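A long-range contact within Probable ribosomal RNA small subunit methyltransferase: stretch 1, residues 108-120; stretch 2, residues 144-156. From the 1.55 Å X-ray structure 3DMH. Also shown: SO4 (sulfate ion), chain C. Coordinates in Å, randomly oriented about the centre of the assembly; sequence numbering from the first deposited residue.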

# COMPACT_ATOMS: atom_id res chain seq x y z
N ALA A 108 4.19 -10.74 -10.47
CA ALA A 108 3.88 -11.44 -9.23
C ALA A 108 2.45 -11.04 -8.84
O ALA A 108 2.16 -9.85 -8.66
CB ALA A 108 4.88 -11.04 -8.13
N LEU A 109 1.56 -12.01 -8.77
CA LEU A 109 0.15 -11.72 -8.48
C LEU A 109 -0.02 -10.98 -7.16
O LEU A 109 0.38 -11.48 -6.11
CB LEU A 109 -0.65 -13.01 -8.42
CG LEU A 109 -0.88 -13.58 -9.82
CD1 LEU A 109 -1.17 -15.09 -9.74
CD2 LEU A 109 -2.02 -12.84 -10.48
N PRO A 110 -0.62 -9.77 -7.22
CA PRO A 110 -0.86 -8.99 -6.00
C PRO A 110 -2.12 -9.48 -5.27
O PRO A 110 -3.06 -8.71 -5.06
CB PRO A 110 -1.03 -7.56 -6.54
CG PRO A 110 -1.64 -7.75 -7.91
CD PRO A 110 -1.06 -9.05 -8.44
N ALA A 111 -2.11 -10.76 -4.89
CA ALA A 111 -3.33 -11.43 -4.41
C ALA A 111 -3.88 -10.78 -3.14
O ALA A 111 -5.10 -10.77 -2.91
CB ALA A 111 -3.05 -12.90 -4.17
N GLY A 112 -2.98 -10.24 -2.32
CA GLY A 112 -3.38 -9.63 -1.05
C GLY A 112 -4.22 -8.38 -1.22
O GLY A 112 -4.95 -8.00 -0.29
N ARG A 113 -4.16 -7.77 -2.40
CA ARG A 113 -4.98 -6.62 -2.72
C ARG A 113 -6.36 -6.97 -3.33
O ARG A 113 -7.16 -6.08 -3.61
CB ARG A 113 -4.19 -5.64 -3.60
CG ARG A 113 -3.23 -4.78 -2.75
CD ARG A 113 -2.25 -4.04 -3.62
NE ARG A 113 -1.07 -4.85 -3.91
CZ ARG A 113 0.02 -4.41 -4.54
NH1 ARG A 113 0.11 -3.16 -4.97
NH2 ARG A 113 1.04 -5.23 -4.73
N GLY A 114 -6.65 -8.26 -3.50
CA GLY A 114 -7.99 -8.71 -3.90
C GLY A 114 -8.25 -8.89 -5.39
O GLY A 114 -7.45 -8.48 -6.23
N THR A 115 -9.39 -9.51 -5.71
CA THR A 115 -9.73 -9.90 -7.07
C THR A 115 -9.73 -8.76 -8.09
O THR A 115 -9.19 -8.91 -9.19
CB THR A 115 -11.10 -10.61 -7.11
OG1 THR A 115 -11.01 -11.78 -6.30
CG2 THR A 115 -11.49 -10.99 -8.54
N ALA A 116 -10.34 -7.63 -7.73
CA ALA A 116 -10.46 -6.49 -8.64
C ALA A 116 -9.08 -5.96 -9.01
O ALA A 116 -8.81 -5.68 -10.19
CB ALA A 116 -11.30 -5.38 -8.00
N TYR A 117 -8.22 -5.82 -8.01
CA TYR A 117 -6.87 -5.31 -8.26
C TYR A 117 -6.06 -6.27 -9.13
O TYR A 117 -5.35 -5.84 -10.06
CB TYR A 117 -6.15 -5.06 -6.94
CG TYR A 117 -4.90 -4.24 -7.13
CD1 TYR A 117 -4.96 -2.85 -7.11
CD2 TYR A 117 -3.66 -4.84 -7.35
CE1 TYR A 117 -3.85 -2.07 -7.30
CE2 TYR A 117 -2.53 -4.07 -7.54
CZ TYR A 117 -2.62 -2.68 -7.49
OH TYR A 117 -1.51 -1.91 -7.70
N VAL A 118 -6.18 -7.56 -8.85
CA VAL A 118 -5.49 -8.57 -9.64
C VAL A 118 -6.03 -8.53 -11.07
O VAL A 118 -5.25 -8.57 -12.03
CB VAL A 118 -5.62 -10.01 -9.04
CG1 VAL A 118 -4.99 -11.05 -9.98
CG2 VAL A 118 -4.98 -10.09 -7.65
N GLN A 119 -7.35 -8.44 -11.23
CA GLN A 119 -7.93 -8.47 -12.58
C GLN A 119 -7.46 -7.29 -13.42
O GLN A 119 -7.14 -7.44 -14.60
CB GLN A 119 -9.47 -8.49 -12.51
CG GLN A 119 -10.13 -8.61 -13.89
CD GLN A 119 -9.90 -9.97 -14.53
OE1 GLN A 119 -9.62 -10.95 -13.84
NE2 GLN A 119 -10.03 -10.03 -15.85
N ALA A 120 -7.43 -6.11 -12.79
CA ALA A 120 -6.97 -4.90 -13.45
C ALA A 120 -5.51 -5.07 -13.86
O ALA A 120 -5.11 -4.62 -14.94
CB ALA A 120 -7.11 -3.70 -12.51
N GLY A 144 -5.11 -18.02 -4.78
CA GLY A 144 -5.79 -17.80 -6.06
C GLY A 144 -5.02 -18.05 -7.35
O GLY A 144 -5.55 -17.77 -8.42
N PHE A 145 -3.82 -18.61 -7.27
CA PHE A 145 -3.03 -18.81 -8.51
C PHE A 145 -3.79 -19.53 -9.63
O PHE A 145 -3.74 -19.11 -10.79
CB PHE A 145 -1.69 -19.52 -8.27
CG PHE A 145 -0.91 -19.75 -9.54
CD1 PHE A 145 -0.13 -18.73 -10.08
CD2 PHE A 145 -1.02 -20.96 -10.23
CE1 PHE A 145 0.56 -18.93 -11.28
CE2 PHE A 145 -0.33 -21.16 -11.42
CZ PHE A 145 0.47 -20.13 -11.95
N GLU A 146 -4.49 -20.61 -9.30
CA GLU A 146 -5.15 -21.37 -10.36
C GLU A 146 -6.24 -20.54 -11.03
O GLU A 146 -6.34 -20.54 -12.26
CB GLU A 146 -5.65 -22.73 -9.87
CG GLU A 146 -4.51 -23.74 -9.60
CD GLU A 146 -3.56 -23.98 -10.79
OE1 GLU A 146 -3.95 -23.80 -11.97
OE2 GLU A 146 -2.40 -24.38 -10.54
N ARG A 147 -7.02 -19.81 -10.23
CA ARG A 147 -8.07 -18.93 -10.75
C ARG A 147 -7.49 -17.82 -11.64
O ARG A 147 -8.01 -17.56 -12.73
CB ARG A 147 -8.95 -18.39 -9.61
CG ARG A 147 -9.69 -17.07 -9.88
CD ARG A 147 -10.71 -16.73 -8.77
NE ARG A 147 -10.27 -15.74 -7.79
CZ ARG A 147 -9.71 -16.04 -6.62
NH1 ARG A 147 -9.49 -17.31 -6.30
NH2 ARG A 147 -9.36 -15.09 -5.79
N TYR A 148 -6.41 -17.19 -11.17
CA TYR A 148 -5.83 -16.07 -11.91
C TYR A 148 -5.10 -16.53 -13.16
O TYR A 148 -5.16 -15.86 -14.19
CB TYR A 148 -4.93 -15.24 -10.99
CG TYR A 148 -5.67 -14.57 -9.85
CD1 TYR A 148 -6.84 -13.84 -10.08
CD2 TYR A 148 -5.17 -14.64 -8.54
CE1 TYR A 148 -7.51 -13.19 -9.01
CE2 TYR A 148 -5.83 -14.01 -7.48
CZ TYR A 148 -7.00 -13.28 -7.72
OH TYR A 148 -7.65 -12.64 -6.67
N PHE A 149 -4.44 -17.69 -13.07
CA PHE A 149 -3.77 -18.30 -14.22
C PHE A 149 -4.78 -18.70 -15.30
O PHE A 149 -4.53 -18.52 -16.49
CB PHE A 149 -2.95 -19.51 -13.76
CG PHE A 149 -2.20 -20.23 -14.87
CD1 PHE A 149 -1.67 -19.53 -15.96
CD2 PHE A 149 -2.01 -21.60 -14.79
CE1 PHE A 149 -0.98 -20.20 -16.97
CE2 PHE A 149 -1.31 -22.29 -15.79
CZ PHE A 149 -0.80 -21.59 -16.89
N LYS A 150 -5.92 -19.24 -14.88
CA LYS A 150 -7.01 -19.56 -15.81
C LYS A 150 -7.51 -18.30 -16.54
O LYS A 150 -7.74 -18.33 -17.75
CB LYS A 150 -8.16 -20.25 -15.06
CG LYS A 150 -9.29 -20.73 -15.97
CD LYS A 150 -10.25 -21.64 -15.22
CE LYS A 150 -11.34 -22.14 -16.14
NZ LYS A 150 -12.02 -23.34 -15.61
N GLU A 151 -7.65 -17.20 -15.79
CA GLU A 151 -8.06 -15.93 -16.37
C GLU A 151 -6.99 -15.36 -17.32
O GLU A 151 -7.31 -14.86 -18.40
CB GLU A 151 -8.45 -14.93 -15.26
CG GLU A 151 -8.87 -13.52 -15.73
CD GLU A 151 -10.09 -13.49 -16.66
OE1 GLU A 151 -10.85 -14.49 -16.74
OE2 GLU A 151 -10.30 -12.46 -17.33
N ALA A 152 -5.72 -15.45 -16.91
CA ALA A 152 -4.62 -15.02 -17.78
C ALA A 152 -4.62 -15.79 -19.10
O ALA A 152 -4.46 -15.20 -20.17
CB ALA A 152 -3.27 -15.17 -17.07
N ARG A 153 -4.84 -17.10 -19.03
CA ARG A 153 -4.88 -17.93 -20.23
C ARG A 153 -6.03 -17.53 -21.14
O ARG A 153 -5.87 -17.50 -22.36
CB ARG A 153 -4.97 -19.42 -19.87
CG ARG A 153 -3.63 -20.05 -19.50
CD ARG A 153 -3.78 -21.51 -19.11
NE ARG A 153 -4.67 -21.69 -17.96
CZ ARG A 153 -5.10 -22.86 -17.52
NH1 ARG A 153 -4.71 -23.99 -18.11
NH2 ARG A 153 -5.92 -22.92 -16.48
N ALA A 154 -7.18 -17.21 -20.54
CA ALA A 154 -8.34 -16.73 -21.29
C ALA A 154 -8.07 -15.37 -21.94
O ALA A 154 -8.49 -15.11 -23.06
CB ALA A 154 -9.56 -16.66 -20.40
N LEU A 155 -7.34 -14.52 -21.22
CA LEU A 155 -7.02 -13.19 -21.73
C LEU A 155 -6.02 -13.19 -22.88
O LEU A 155 -6.11 -12.34 -23.77
CB LEU A 155 -6.51 -12.29 -20.59
CG LEU A 155 -7.52 -11.77 -19.57
CD1 LEU A 155 -6.78 -11.17 -18.38
CD2 LEU A 155 -8.47 -10.76 -20.19
N LEU A 156 -5.05 -14.11 -22.83
CA LEU A 156 -3.86 -14.09 -23.70
C LEU A 156 -3.77 -15.20 -24.76
O LEU A 156 -3.59 -14.90 -25.95
CB LEU A 156 -2.57 -14.16 -22.86
CG LEU A 156 -2.30 -12.94 -21.99
CD1 LEU A 156 -1.42 -13.35 -20.81
CD2 LEU A 156 -1.66 -11.84 -22.81
S SO4 C . 0.30 -8.22 -2.43
O1 SO4 C . 1.30 -7.91 -3.47
O2 SO4 C . -0.88 -7.38 -2.57
O3 SO4 C . -0.13 -9.63 -2.58
O4 SO4 C . 0.93 -8.03 -1.13
O HOH W 1 -6.75 -12.66 -4.16

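The most unusual feature of this contact is how much of it rests on one aromatic ring, and how tightly a methyl group is pressed onto that ring. Val118 CG1 lies 3.4 Å from the centroid of the Tyr148 ring and 14° off the ring normal, so the methyl sits almost directly over the face; its nearest ring atom is Tyr148 CD1, at 3.3 Å from Val118 CG1. A position so near the normal at so short a distance meets the geometric description of a CH-pi contact. The CA-to-CB bonds of both residues point toward the opposing stretch, with Val118 at chi1 174° (t) and Tyr148 at chi1 -64° (m). Of the 430 Å² buried between the stretches, counted over both sides, Tyr148 alone accounts for 123 Å², the largest share of any residue.

Other parts of stretch 1 surround the same side chain. Leu109 CD2 meets Tyr148 CB at 3.8 Å, and Ala111 CB approaches Tyr148 CE2 more loosely at 4.5 Å. Near the plane of the ring, at its edge, Thr115 CA lies 3.5 Å from Tyr148 OH. Leu109 also reaches the start of the second helix, where its CD1 packs 3.8 Å from Phe145 CD1. This apolar side chain therefore touches two residues about one helical turn apart; Leu109 CD1 takes part in both contacts, lying 4.0 Å from Tyr148 CB as well.

The tyrosine hydroxyl brings polar groups into an otherwise largely apolar packing. Water 1 lies 2.7 Å from Tyr148 OH and donates a hydrogen bond to the backbone carbonyl of Ala111, with its oxygen 2.8 Å from Ala111 O. It thereby bridges the ring's polar end to the 3-10 segment of stretch 1. Within stretch 2, Arg147 NH2 gives Tyr148 OH a weak hydrogen bond: the 3.1 Å separation is reasonable, but the N-H...acceptor angle is just 121°. The end of Arg147 comes nearer to stretch 1 than its sideways CA-to-CB bond would suggest, placing Arg147 NH2 3.7 Å from Thr115 OG1.

The direct hydrogen bond across the stretches runs from Gln119 NE2 to Glu151 OE2, at 2.9 Å with an N-H...acceptor angle of 159°, both favourable values. Gln119 begins sideways, but its chi1 of -176° (t) and chi2 of 69° (p) bring the amide to the carboxylate. Glu151 points toward stretch 1 from the outset and has a similar t, p conformation. One turn farther along, Leu155 CD1 stands 4.3 Å from Gln119 NE2.

The helix geometry accounts for this order of contacts. The axes of helices 115-120 and 145-156 run in broadly the same direction, at 33°, and come no closer than 11.2 Å. Long side chains must span much of that gap, and the tyrosine ring does so where the CA atoms of Val118 and Tyr148 are 7.8 Å apart. From Val118 to Gln119 on one helix, contacts advance from Tyr148 to Glu151 on the other, as expected for roughly parallel helices.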